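Local coordinates for protein histidine kinase (Paraburkholderia phymatum, PDB 6NB0) that probably autophosphorylates on a histidine with ATP as phosphate donor, as the sensor kinase of a two-component phosphorelay, at residues K129-L135 and Q167-R173. Residues are numbered along the deposited sequence; the frame is centred on the assembly and turned at random.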
ATOM      1  N   LYS A 129      10.846  -8.654 -12.253  1.00 61.99           N
ATOM      2  CA  LYS A 129      12.190  -8.395 -11.741  1.00 55.37           C
ATOM      3  C   LYS A 129      12.731  -9.663 -11.092  1.00 44.71           C
ATOM      4  O   LYS A 129      12.355  -9.987  -9.978  1.00 44.81           O
ATOM      5  CB  LYS A 129      12.172  -7.234 -10.750  1.00 56.84           C
ATOM      6  CG  LYS A 129      11.572  -5.957 -11.317  1.00 66.08           C
ATOM      7  CD  LYS A 129      11.183  -4.980 -10.210  1.00 72.10           C
ATOM      8  CE  LYS A 129      12.396  -4.353  -9.553  1.00 77.92           C
ATOM      9  NZ  LYS A 129      11.993  -3.524  -8.383  1.00 87.84           N
ATOM     10  N   ARG A 130      13.582 -10.404 -11.792  1.00 50.93           N
ATOM     11  CA  ARG A 130      14.345 -11.505 -11.217  0.50 52.02           C
ATOM     12  C   ARG A 130      15.818 -11.206 -11.441  1.00 50.67           C
ATOM     13  O   ARG A 130      16.199 -10.845 -12.552  1.00 47.91           O
ATOM     14  CB  ARG A 130      13.986 -12.843 -11.873  0.50 52.27           C
ATOM     15  CG  ARG A 130      12.516 -13.208 -11.811  0.50 48.78           C
ATOM     16  CD  ARG A 130      12.115 -13.586 -10.402  0.50 43.16           C
ATOM     17  NE  ARG A 130      10.711 -13.964 -10.323  0.50 43.16           N
ATOM     18  CZ  ARG A 130       9.705 -13.104 -10.206  0.50 50.45           C
ATOM     19  NH1 ARG A 130       9.943 -11.801 -10.154  0.50 34.98           N
ATOM     20  NH2 ARG A 130       8.458 -13.550 -10.137  0.50 58.78           N
ATOM     21  N   ALA A 131      16.639 -11.330 -10.399  1.00 48.34           N
ATOM     22  CA  ALA A 131      18.073 -11.130 -10.560  1.00 45.63           C
ATOM     23  C   ALA A 131      18.788 -11.881  -9.438  1.00 37.03           C
ATOM     24  O   ALA A 131      18.245 -11.994  -8.339  1.00 36.84           O
ATOM     25  CB  ALA A 131      18.464  -9.644 -10.540  1.00 45.79           C
ATOM     26  N   PRO A 132      19.986 -12.406  -9.705  1.00 35.50           N
ATOM     27  CA  PRO A 132      20.650 -13.238  -8.685  1.00 35.93           C
ATOM     28  C   PRO A 132      21.101 -12.392  -7.505  1.00 32.10           C
ATOM     29  O   PRO A 132      21.583 -11.273  -7.674  1.00 36.68           O
ATOM     30  CB  PRO A 132      21.847 -13.851  -9.437  1.00 36.27           C
ATOM     31  CG  PRO A 132      22.035 -13.044 -10.650  1.00 43.21           C
ATOM     32  CD  PRO A 132      20.715 -12.366 -10.978  1.00 38.68           C
ATOM     33  N   PHE A 133      20.944 -12.940  -6.303  1.00 30.42           N
ATOM     34  CA  PHE A 133      21.388 -12.259  -5.095  1.00 37.91           C
ATOM     35  C   PHE A 133      21.754 -13.306  -4.057  1.00 36.67           C
ATOM     36  O   PHE A 133      21.303 -14.456  -4.112  1.00 34.31           O
ATOM     37  CB  PHE A 133      20.308 -11.309  -4.521  1.00 29.38           C
ATOM     38  CG  PHE A 133      19.108 -12.034  -3.996  1.00 31.55           C
ATOM     39  CD1 PHE A 133      19.047 -12.434  -2.664  1.00 31.85           C
ATOM     40  CD2 PHE A 133      18.055 -12.355  -4.842  1.00 32.70           C
ATOM     41  CE1 PHE A 133      17.957 -13.133  -2.178  1.00 31.74           C
ATOM     42  CE2 PHE A 133      16.947 -13.063  -4.362  1.00 29.08           C
ATOM     43  CZ  PHE A 133      16.895 -13.442  -3.038  1.00 29.21           C
ATOM     44  N   ALA A 134      22.538 -12.872  -3.078  1.00 36.88           N
ATOM     45  CA  ALA A 134      22.969 -13.733  -1.984  1.00 36.43           C
ATOM     46  C   ALA A 134      21.867 -13.896  -0.935  1.00 32.91           C
ATOM     47  O   ALA A 134      21.343 -12.916  -0.392  1.00 31.77           O
ATOM     48  CB  ALA A 134      24.249 -13.164  -1.360  1.00 36.28           C
ATOM     49  N   LEU A 135      21.523 -15.158  -0.644  1.00 30.59           N
ATOM     50  CA  LEU A 135      20.435 -15.459   0.283  1.00 27.84           C
ATOM     51  C   LEU A 135      20.791 -15.099   1.720  1.00 32.88           C
ATOM     52  O   LEU A 135      19.952 -14.582   2.461  1.00 31.11           O
ATOM     53  CB  LEU A 135      20.078 -16.948   0.194  1.00 28.32           C
ATOM     54  CG  LEU A 135      19.165 -17.305  -0.993  1.00 31.33           C
ATOM     55  CD1 LEU A 135      19.129 -18.835  -1.237  1.00 35.57           C
ATOM     56  CD2 LEU A 135      17.759 -16.754  -0.715  1.00 29.17           C
ATOM     57  N   GLN A 167      25.078 -19.327  -0.868  1.00 35.87           N
ATOM     58  CA  GLN A 167      24.056 -19.682  -1.851  1.00 33.73           C
ATOM     59  C   GLN A 167      23.404 -18.442  -2.438  1.00 33.01           C
ATOM     60  O   GLN A 167      23.166 -17.461  -1.739  1.00 32.39           O
ATOM     61  CB  GLN A 167      22.968 -20.558  -1.214  1.00 31.73           C
ATOM     62  CG  GLN A 167      23.380 -22.012  -1.024  1.00 36.86           C
ATOM     63  CD  GLN A 167      24.155 -22.253   0.270  1.00 42.05           C
ATOM     64  OE1 GLN A 167      24.537 -21.312   0.979  1.00 39.51           O
ATOM     65  NE2 GLN A 167      24.380 -23.526   0.585  1.00 41.14           N
ATOM     66  N   GLN A 168      23.098 -18.504  -3.727  1.00 31.54           N
ATOM     67  CA  GLN A 168      22.386 -17.435  -4.406  1.00 32.99           C
ATOM     68  C   GLN A 168      21.049 -17.933  -4.936  1.00 37.70           C
ATOM     69  O   GLN A 168      20.825 -19.139  -5.126  1.00 32.76           O
ATOM     70  CB  GLN A 168      23.215 -16.870  -5.571  1.00 33.12           C
ATOM     71  CG  GLN A 168      24.573 -16.290  -5.134  1.00 41.25           C
ATOM     72  CD  GLN A 168      24.682 -14.793  -5.410  1.00 46.29           C
ATOM     73  OE1 GLN A 168      24.137 -14.298  -6.401  1.00 39.70           O
ATOM     74  NE2 GLN A 168      25.391 -14.071  -4.541  1.00 42.62           N
ATOM     75  N   MET A 169      20.178 -16.970  -5.218  1.00 33.23           N
ATOM     76  CA  MET A 169      18.859 -17.226  -5.774  1.00 34.49           C
ATOM     77  C   MET A 169      18.565 -16.177  -6.833  1.00 35.87           C
ATOM     78  O   MET A 169      18.779 -14.986  -6.597  1.00 35.15           O
ATOM     79  CB  MET A 169      17.791 -17.166  -4.677  1.00 33.10           C
ATOM     80  CG  MET A 169      16.366 -17.080  -5.179  1.00 36.11           C
ATOM     81  SD  MET A 169      15.198 -17.071  -3.798  1.00 33.69           S
ATOM     82  CE  MET A 169      13.704 -17.513  -4.677  1.00 38.06           C
ATOM     83  N   ASP A 170      18.054 -16.620  -7.977  1.00 37.52           N
ATOM     84  CA  ASP A 170      17.578 -15.723  -9.032  1.00 36.41           C
ATOM     85  C   ASP A 170      16.137 -15.379  -8.671  1.00 40.11           C
ATOM     86  O   ASP A 170      15.205 -16.108  -8.990  1.00 43.97           O
ATOM     87  CB  ASP A 170      17.688 -16.389 -10.397  1.00 44.17           C
ATOM     88  CG  ASP A 170      17.270 -15.463 -11.543  1.00 55.16           C
ATOM     89  OD1 ASP A 170      17.358 -14.226 -11.383  1.00 50.39           O
ATOM     90  OD2 ASP A 170      16.839 -15.981 -12.595  1.00 65.02           O
ATOM     91  N   GLY A 171      15.948 -14.264  -7.975  1.00 36.76           N
ATOM     92  CA  GLY A 171      14.632 -13.920  -7.480  1.00 39.66           C
ATOM     93  C   GLY A 171      14.422 -12.421  -7.460  1.00 38.95           C
ATOM     94  O   GLY A 171      15.305 -11.635  -7.812  1.00 39.21           O
ATOM     95  N   ASP A 172      13.226 -12.028  -7.039  1.00 35.07           N
ATOM     96  CA  ASP A 172      12.894 -10.607  -6.912  1.00 36.74           C
ATOM     97  C   ASP A 172      13.297 -10.229  -5.495  1.00 30.14           C
ATOM     98  O   ASP A 172      12.540 -10.435  -4.547  1.00 29.54           O
ATOM     99  CB  ASP A 172      11.411 -10.378  -7.175  1.00 37.15           C
ATOM    100  CG  ASP A 172      11.024  -8.912  -7.160  1.00 43.69           C
ATOM    101  OD1 ASP A 172      11.621  -8.131  -6.403  1.00 33.09           O
ATOM    102  OD2 ASP A 172      10.097  -8.539  -7.902  1.00 44.56           O
ATOM    103  N   ARG A 173      14.533  -9.742  -5.328  1.00 34.64           N
ATOM    104  CA  ARG A 173      15.068  -9.639  -3.969  1.00 35.33           C
ATOM    105  C   ARG A 173      14.203  -8.731  -3.109  1.00 29.12           C
ATOM    106  O   ARG A 173      13.937  -9.043  -1.946  1.00 29.41           O
ATOM    107  CB  ARG A 173      16.506  -9.120  -3.964  1.00 31.77           C
ATOM    108  CG  ARG A 173      17.126  -9.150  -2.554  1.00 29.52           C
ATOM    109  CD  ARG A 173      18.514  -8.486  -2.524  1.00 34.01           C
ATOM    110  NE  ARG A 173      19.182  -8.731  -1.238  1.00 31.85           N
ATOM    111  CZ  ARG A 173      18.969  -8.031  -0.126  1.00 36.25           C
ATOM    112  NH1 ARG A 173      18.093  -7.024  -0.115  1.00 34.60           N
ATOM    113  NH2 ARG A 173      19.623  -8.341   0.979  1.00 32.81           N
TER
HETATM  114  O   HOH W   1      11.206  -5.528  -6.832  0.55 46.39           O
HETATM  115  O   HOH W   2       9.188  -9.164 -10.332  1.00 54.48           O
HETATM  116  O   HOH W   3      21.395 -10.275  -0.595  1.00 30.24           O
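Arg173 lays its aliphatic chain across the ring of Phe133, where strands 131-134 and 168-171 pair antiparallel. The Arg173 chain is extended, with CG anti to the backbone N (chi1 -174°), and this carries it over the ring. Its CB starts above the ring, 3.7 Å from Phe133 CD2. CG sits over the ring centre, 3.8 Å from the Phe133 centroid, in a CH-pi contact. CD passes over Phe133 CG. NE clears the ring near CD1 and gives its N-H to a water that also donates to Ala134 O. The guanidinium stands nearly upright to the ring plane, and its NH2 forms a salt bridge with Glu141 of helix 135-154.

Met169 lies alongside Phe133, pointing the same way. Its SD is 4.1 Å from Phe133 CZ, an oblique Met-aromatic contact. Leu135 CG packs on Met169 CB at 3.9 Å.

Five backbone hydrogen bonds join the segments. Ala131 and Gly171 exchange one pair, Phe133 and Met169 another. Leu135 N to Gln167 O, at 3.0 Å, adds the fifth. Pro132 has no N-H, but it faces Asp170 in a non-hydrogen-bonded pair.

At the other end, in the conformer described, Arg130 NH1 donates to Lys129 O (3.0 Å) and NH2 hydrogen-bonds to Leu126 O. The reach of NH1 to Asp172 OD2 is long and doubtful as a salt bridge. Asp172 is the N-cap of helix 173-189, its OD1 accepting from Arg175 N. A water links this same OD1 to Lys129 NZ.

This two-stranded sheet ties the chain after helix 109-125 to the starts of helices 135-154 and 173-189. Its chemistry is divided: an apolar side built on Phe133, and a charged end where the helix N-H and water-linked Lys129 probably help stabilise the capping carboxylate as an anion.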